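Long-range contacts in peptidase, M20/M25/M40 family (Staphylococcus aureus, PDB 4EWT), which probably hydrolyses amide bonds of N-acylated amino acids or related substrates, as a two-manganese amidohydrolase of the M20 peptidase family: residues M16-R21 against I368-L374; L23-L29 against G98-A102. All coordinates share one frame; numbering follows the deposited sequence.

Interaction 1. Residues M16-R21 against I368-L374; sequences MIEIRR and ISEKSLL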
loop_
_atom_site.group_PDB
_atom_site.type_symbol
_atom_site.label_atom_id
_atom_site.label_comp_id
_atom_site.label_asym_id
_atom_site.label_seq_id
_atom_site.Cartn_x
_atom_site.Cartn_y
_atom_site.Cartn_z
ATOM N N MET A 16 -50.270 5.035 25.173
ATOM C CA MET A 16 -49.049 4.651 24.432
ATOM C C MET A 16 -47.835 5.348 25.033
ATOM O O MET A 16 -46.793 4.730 25.248
ATOM C CB MET A 16 -49.140 5.043 22.955
ATOM C CG MET A 16 -50.344 4.511 22.213
ATOM S SD MET A 16 -50.360 5.107 20.516
ATOM C CE MET A 16 -51.913 4.433 19.944
ATOM N N ILE A 17 -48.003 6.640 25.309
ATOM C CA ILE A 17 -46.949 7.496 25.834
ATOM C C ILE A 17 -46.520 7.033 27.228
ATOM O O ILE A 17 -45.326 6.851 27.486
ATOM C CB ILE A 17 -47.387 8.978 25.799
ATOM C CG1 ILE A 17 -47.493 9.447 24.343
ATOM C CG2 ILE A 17 -46.420 9.865 26.591
ATOM C CD1 ILE A 17 -48.299 10.717 24.145
ATOM N N GLU A 18 -47.505 6.825 28.101
ATOM C CA GLU A 18 -47.296 6.287 29.446
ATOM C C GLU A 18 -46.591 4.921 29.420
ATOM O O GLU A 18 -45.715 4.650 30.243
ATOM C CB GLU A 18 -48.650 6.202 30.163
ATOM C CG GLU A 18 -48.707 5.337 31.411
ATOM C CD GLU A 18 -50.118 4.874 31.696
ATOM O OE1 GLU A 18 -50.865 5.616 32.366
ATOM O OE2 GLU A 18 -50.490 3.770 31.233
ATOM N N ILE A 19 -46.958 4.074 28.461
ATOM C CA ILE A 19 -46.322 2.764 28.324
ATOM C C ILE A 19 -44.883 2.856 27.786
ATOM O O ILE A 19 -44.002 2.130 28.258
ATOM C CB ILE A 19 -47.189 1.780 27.491
ATOM C CG1 ILE A 19 -48.439 1.369 28.300
ATOM C CG2 ILE A 19 -46.381 0.549 27.087
ATOM C CD1 ILE A 19 -49.545 0.719 27.462
ATOM N N ARG A 20 -44.636 3.740 26.859
ATOM C CA ARG A 20 -43.305 3.862 26.339
ATOM C C ARG A 20 -42.348 4.260 27.462
ATOM O O ARG A 20 -41.312 3.690 27.637
ATOM C CB ARG A 20 -43.257 4.914 25.270
ATOM C CG ARG A 20 -42.221 5.941 25.593
ATOM C CD ARG A 20 -41.651 6.577 24.385
ATOM N NE ARG A 20 -40.199 6.592 24.421
ATOM C CZ ARG A 20 -39.451 7.681 24.489
ATOM N NH1 ARG A 20 -39.998 8.857 24.559
ATOM N NH2 ARG A 20 -38.144 7.575 24.513
ATOM N N ARG A 21 -42.784 5.228 28.238
ATOM C CA ARG A 21 -41.996 5.802 29.317
ATOM C C ARG A 21 -41.655 4.788 30.400
ATOM O O ARG A 21 -40.514 4.737 30.861
ATOM C CB ARG A 21 -42.718 7.009 29.905
ATOM C CG ARG A 21 -42.825 8.145 28.914
ATOM C CD ARG A 21 -43.449 9.383 29.510
ATOM N NE ARG A 21 -43.564 10.421 28.490
ATOM C CZ ARG A 21 -43.813 11.702 28.733
ATOM N NH1 ARG A 21 -43.966 12.137 29.979
ATOM N NH2 ARG A 21 -43.897 12.552 27.718
ATOM N N ILE A 368 -36.734 10.651 20.381
ATOM C CA ILE A 368 -37.738 10.693 19.327
ATOM C C ILE A 368 -38.921 11.608 19.690
ATOM O O ILE A 368 -39.199 11.835 20.871
ATOM C CB ILE A 368 -38.258 9.266 19.005
ATOM C CG1 ILE A 368 -38.808 8.594 20.275
ATOM C CG2 ILE A 368 -37.151 8.428 18.360
ATOM C CD1 ILE A 368 -39.286 7.156 20.099
ATOM N N SER A 369 -39.585 12.133 18.689
ATOM C CA SER A 369 -40.841 12.757 18.881
ATOM C C SER A 369 -41.857 11.686 19.229
ATOM O O SER A 369 -41.981 10.712 18.529
ATOM C CB SER A 369 -41.260 13.432 17.620
ATOM O OG SER A 369 -42.648 13.403 17.574
ATOM N N GLU A 370 -42.583 11.887 20.321
ATOM C CA GLU A 370 -43.489 10.862 20.838
ATOM C C GLU A 370 -44.785 10.740 20.044
ATOM O O GLU A 370 -45.603 9.849 20.314
ATOM C CB GLU A 370 -43.769 11.078 22.331
ATOM C CG GLU A 370 -42.645 10.564 23.229
ATOM C CD GLU A 370 -42.928 10.735 24.711
ATOM O OE1 GLU A 370 -43.299 11.850 25.129
ATOM O OE2 GLU A 370 -42.765 9.751 25.462
ATOM N N LYS A 371 -44.968 11.616 19.057
ATOM C CA LYS A 371 -46.131 11.510 18.184
ATOM C C LYS A 371 -45.906 10.533 17.030
ATOM O O LYS A 371 -46.787 10.346 16.188
ATOM C CB LYS A 371 -46.604 12.883 17.698
ATOM C CG LYS A 371 -45.676 13.593 16.745
ATOM C CD LYS A 371 -46.080 15.060 16.613
ATOM C CE LYS A 371 -45.791 15.845 17.885
ATOM N NZ LYS A 371 -46.468 17.179 17.880
ATOM N N SER A 372 -44.723 9.911 17.007
ATOM C CA SER A 372 -44.468 8.763 16.144
ATOM C C SER A 372 -45.265 7.548 16.615
ATOM O O SER A 372 -45.544 6.648 15.820
ATOM C CB SER A 372 -42.978 8.418 16.127
ATOM O OG SER A 372 -42.505 8.098 17.428
ATOM N N LEU A 373 -45.625 7.523 17.903
ATOM C CA LEU A 373 -46.381 6.402 18.484
ATOM C C LEU A 373 -47.743 6.238 17.817
ATOM O O LEU A 373 -48.077 5.164 17.313
ATOM C CB LEU A 373 -46.560 6.567 20.001
ATOM C CG LEU A 373 -45.354 6.371 20.925
ATOM C CD1 LEU A 373 -45.633 6.942 22.298
ATOM C CD2 LEU A 373 -44.969 4.909 21.050
ATOM N N LEU A 374 -48.517 7.319 17.812
ATOM C CA LEU A 374 -49.866 7.313 17.251
ATOM C C LEU A 374 -49.843 7.048 15.743
ATOM O O LEU A 374 -50.643 6.255 15.234
ATOM C CB LEU A 374 -50.585 8.630 17.586
ATOM C CG LEU A 374 -52.001 8.885 17.058
ATOM C CD1 LEU A 374 -52.972 7.780 17.467
ATOM C CD2 LEU A 374 -52.504 10.252 17.510
#
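The guanidinium groups of R20 and R21 meet the carboxylate of E370 in two quite different ways. R21 lies almost flat with it, the two planes 7° apart, and the carboxylate sits at the guanidinium edge. R20 stands nearly upright to the same carboxylate, 83° between planes, with CG1 of I368 over one face of its guanidinium and E370 at the edge.

R21 grips side-on with two nitrogens: NH2 donates to OE1 of E370 at 2.7 Å, and NE donates to OE2 at 3.2 Å. Each bond is close to straight and lands on the syn lone pair of its oxygen. NH1 of R20 reaches OE2 as well, at 3.0 Å, but from above the carboxylate plane and with a more bent N-H...O angle of 149°. OE2 therefore takes two donors and OE1 one. R21 makes the reach with an extended chain from CG to NE, whereas R20 is bent at chi3, and its NE forms a second salt bridge, with D106 of helix 105-120.

Beside the salt bridges is an apolar patch. CD1 of L373 packs against CG1 of I17 at 3.7 Å and against CB of M16 at 4.0 Å. M16, extended beyond CG, runs on until its CE lies 4.3 Å from CD1 of L374.

On the other segment, a type I turn from S369 to S372 leads into helix 372-386. The OG of S369 accepts from N of K371 as a capping bond, and the carbonyl O of S369 takes both N and OG of S372.

With two arginines around one carboxylate, E370 is probably kept ionised, and the network ties helix 13-25 to the turn that opens the C-terminal helix.

Interaction 2. Residues L23-L29 against G98-A102; sequences LHQHPEL and GVMHA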
loop_
_atom_site.group_PDB
_atom_site.type_symbol
_atom_site.label_atom_id
_atom_site.label_comp_id
_atom_site.label_asym_id
_atom_site.label_seq_id
_atom_site.Cartn_x
_atom_site.Cartn_y
_atom_site.Cartn_z
ATOM N N LEU A 23 -41.462 1.535 29.891
ATOM C CA LEU A 23 -40.526 0.603 29.260
ATOM C C LEU A 23 -39.145 1.221 29.047
ATOM O O LEU A 23 -38.129 0.530 29.149
ATOM C CB LEU A 23 -41.073 0.098 27.927
ATOM C CG LEU A 23 -42.291 -0.822 27.946
ATOM C CD1 LEU A 23 -42.850 -0.938 26.537
ATOM C CD2 LEU A 23 -41.940 -2.189 28.511
ATOM N N HIS A 24 -39.126 2.519 28.745
ATOM C CA HIS A 24 -37.894 3.280 28.592
ATOM C C HIS A 24 -37.090 3.283 29.898
ATOM O O HIS A 24 -35.853 3.224 29.879
ATOM C CB HIS A 24 -38.209 4.716 28.160
ATOM C CG HIS A 24 -37.023 5.457 27.630
ATOM N ND1 HIS A 24 -36.619 5.367 26.315
ATOM C CD2 HIS A 24 -36.148 6.293 28.237
ATOM C CE1 HIS A 24 -35.542 6.114 26.136
ATOM N NE2 HIS A 24 -35.239 6.690 27.286
ATOM N N GLN A 25 -37.816 3.345 31.015
ATOM C CA GLN A 25 -37.253 3.351 32.366
ATOM C C GLN A 25 -36.669 2.010 32.798
ATOM O O GLN A 25 -35.760 1.966 33.642
ATOM C CB GLN A 25 -38.326 3.775 33.389
ATOM C CG GLN A 25 -38.065 5.127 34.038
ATOM C CD GLN A 25 -39.069 5.492 35.124
ATOM O OE1 GLN A 25 -39.785 4.641 35.657
ATOM N NE2 GLN A 25 -39.118 6.773 35.457
ATOM N N HIS A 26 -37.206 0.924 32.242
ATOM C CA HIS A 26 -36.797 -0.424 32.639
ATOM C C HIS A 26 -36.250 -1.234 31.466
ATOM O O HIS A 26 -36.743 -2.335 31.201
ATOM C CB HIS A 26 -37.962 -1.178 33.301
ATOM C CG HIS A 26 -38.286 -0.714 34.687
ATOM N ND1 HIS A 26 -39.427 0.003 34.985
ATOM C CD2 HIS A 26 -37.626 -0.875 35.860
ATOM C CE1 HIS A 26 -39.456 0.263 36.282
ATOM N NE2 HIS A 26 -38.374 -0.259 36.835
ATOM N N PRO A 27 -35.220 -0.707 30.768
ATOM C CA PRO A 27 -34.702 -1.428 29.603
ATOM C C PRO A 27 -33.890 -2.652 30.009
ATOM O O PRO A 27 -33.251 -2.656 31.069
ATOM C CB PRO A 27 -33.805 -0.394 28.928
ATOM C CG PRO A 27 -33.279 0.423 30.060
ATOM C CD PRO A 27 -34.404 0.488 31.072
ATOM N N GLU A 28 -33.929 -3.685 29.177
ATOM C CA GLU A 28 -33.121 -4.876 29.407
ATOM C C GLU A 28 -32.378 -5.296 28.156
ATOM O O GLU A 28 -32.884 -5.155 27.042
ATOM C CB GLU A 28 -33.982 -6.029 29.894
ATOM C CG GLU A 28 -34.420 -5.900 31.338
ATOM C CD GLU A 28 -35.557 -6.827 31.671
ATOM O OE1 GLU A 28 -36.435 -7.025 30.799
ATOM O OE2 GLU A 28 -35.572 -7.358 32.797
ATOM N N LEU A 29 -31.179 -5.829 28.368
ATOM C CA LEU A 29 -30.301 -6.293 27.296
ATOM C C LEU A 29 -30.870 -7.479 26.523
ATOM O O LEU A 29 -31.708 -8.226 27.042
ATOM C CB LEU A 29 -28.940 -6.679 27.892
ATOM C CG LEU A 29 -27.767 -5.697 27.865
ATOM C CD1 LEU A 29 -28.160 -4.273 27.526
ATOM C CD2 LEU A 29 -27.021 -5.756 29.190
ATOM N N GLY A 98 -26.232 1.558 32.693
ATOM C CA GLY A 98 -25.464 1.056 31.558
ATOM C C GLY A 98 -26.293 0.478 30.426
ATOM O O GLY A 98 -25.749 0.101 29.391
ATOM N N VAL A 99 -27.605 0.386 30.619
ATOM C CA VAL A 99 -28.494 -0.025 29.530
ATOM C C VAL A 99 -29.579 1.020 29.249
ATOM O O VAL A 99 -30.026 1.716 30.162
ATOM C CB VAL A 99 -29.009 -1.515 29.666
ATOM C CG1 VAL A 99 -28.875 -2.030 31.077
ATOM C CG2 VAL A 99 -30.436 -1.703 29.134
ATOM N N MET A 100 -29.947 1.133 27.968
ATOM C CA MET A 100 -30.838 2.174 27.444
ATOM C C MET A 100 -31.588 1.709 26.189
ATOM O O MET A 100 -30.998 1.056 25.315
ATOM C CB MET A 100 -30.011 3.414 27.082
ATOM C CG MET A 100 -30.780 4.510 26.353
ATOM S SD MET A 100 -29.712 5.798 25.676
ATOM C CE MET A 100 -30.967 6.893 25.013
ATOM N N HIS A 101 -32.871 2.065 26.088
ATOM C CA HIS A 101 -33.616 1.893 24.834
ATOM C C HIS A 101 -33.216 2.967 23.817
ATOM O O HIS A 101 -33.955 3.938 23.601
ATOM C CB HIS A 101 -35.128 1.904 25.061
ATOM C CG HIS A 101 -35.702 0.559 25.380
ATOM N ND1 HIS A 101 -35.716 -0.480 24.471
ATOM C CD2 HIS A 101 -36.292 0.088 26.505
ATOM C CE1 HIS A 101 -36.284 -1.536 25.025
ATOM N NE2 HIS A 101 -36.640 -1.219 26.259
ATOM N N ALA A 102 -32.046 2.769 23.203
ATOM C CA ALA A 102 -31.452 3.737 22.290
ATOM C C ALA A 102 -31.833 3.535 20.817
ATOM O O ALA A 102 -31.223 4.153 19.937
ATOM C CB ALA A 102 -29.915 3.740 22.454
HETATM O O HOH W 1 -38.406 -2.280 28.509
HETATM O O HOH W 2 -33.878 3.962 28.174
HETATM O O HOH W 3 -36.467 5.127 23.137
#
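H101 meets the end of helix 13-25 from the centre of an inverse gamma turn, in the loop between strand 72-78 and helix 105-120 of the metal-binding domain. Its CB points at the opposing segment. The carbonyl O of L23 lies near the plane of the H101 ring, at the edge, 3.2 Å from CD2 of H101. CB of P27 comes to 3.5 Å from the same CD2, approaching obliquely.

P27 is shared with V99, whose CG1 is nearly eclipsed with the backbone N (chi1 20°) while CG2 is the branch that touches the proline, 3.6 Å from CB of P27. CB of V99 takes CD1 of L29 at 3.6 Å, so proline and leucine both lie against this one side chain.

The side chains of H24 and H101 run side by side but point opposite ways. CG of H24 is anti to its own N (chi1 -165°), which carries the imidazole alongside the H101 backbone, where CE1 of H24 comes to 3.7 Å from O of H101. ND1 of H24 is hydrogen-bonded to OD2 of D106 in helix 105-120, and NE2 to OE2 of E86, farther back in the loop that carries 98-102.

No direct hydrogen bond crosses between the segments; waters do the bridging. One water links the carbonyl O of L23 with NE2 of H101. Another lies over a face of the H24 ring, donating to the carbonyl O of H24 at 2.7 Å and accepting from N of H101 at 3.0 Å.

Both contacts use helix 13-25: interaction 1 takes residues 16-21, interaction 2 its last turn and the chain that follows, and their centres are about 15 Å apart. The 23-29 and 98-102 segments both fall within the long stretch of chain that interaction 1 closes, which spans from near the N-terminus to the start of helix 372-386. The two also share D106 of helix 105-120, which pairs with R20 and with H24. Both lie near the manganese site: the side chain of H101 is about 8 Å, and that of I368 about 10 Å, from a bound manganese ion, and loop 98-102 leads into C103 and H105, two of the metal ligands.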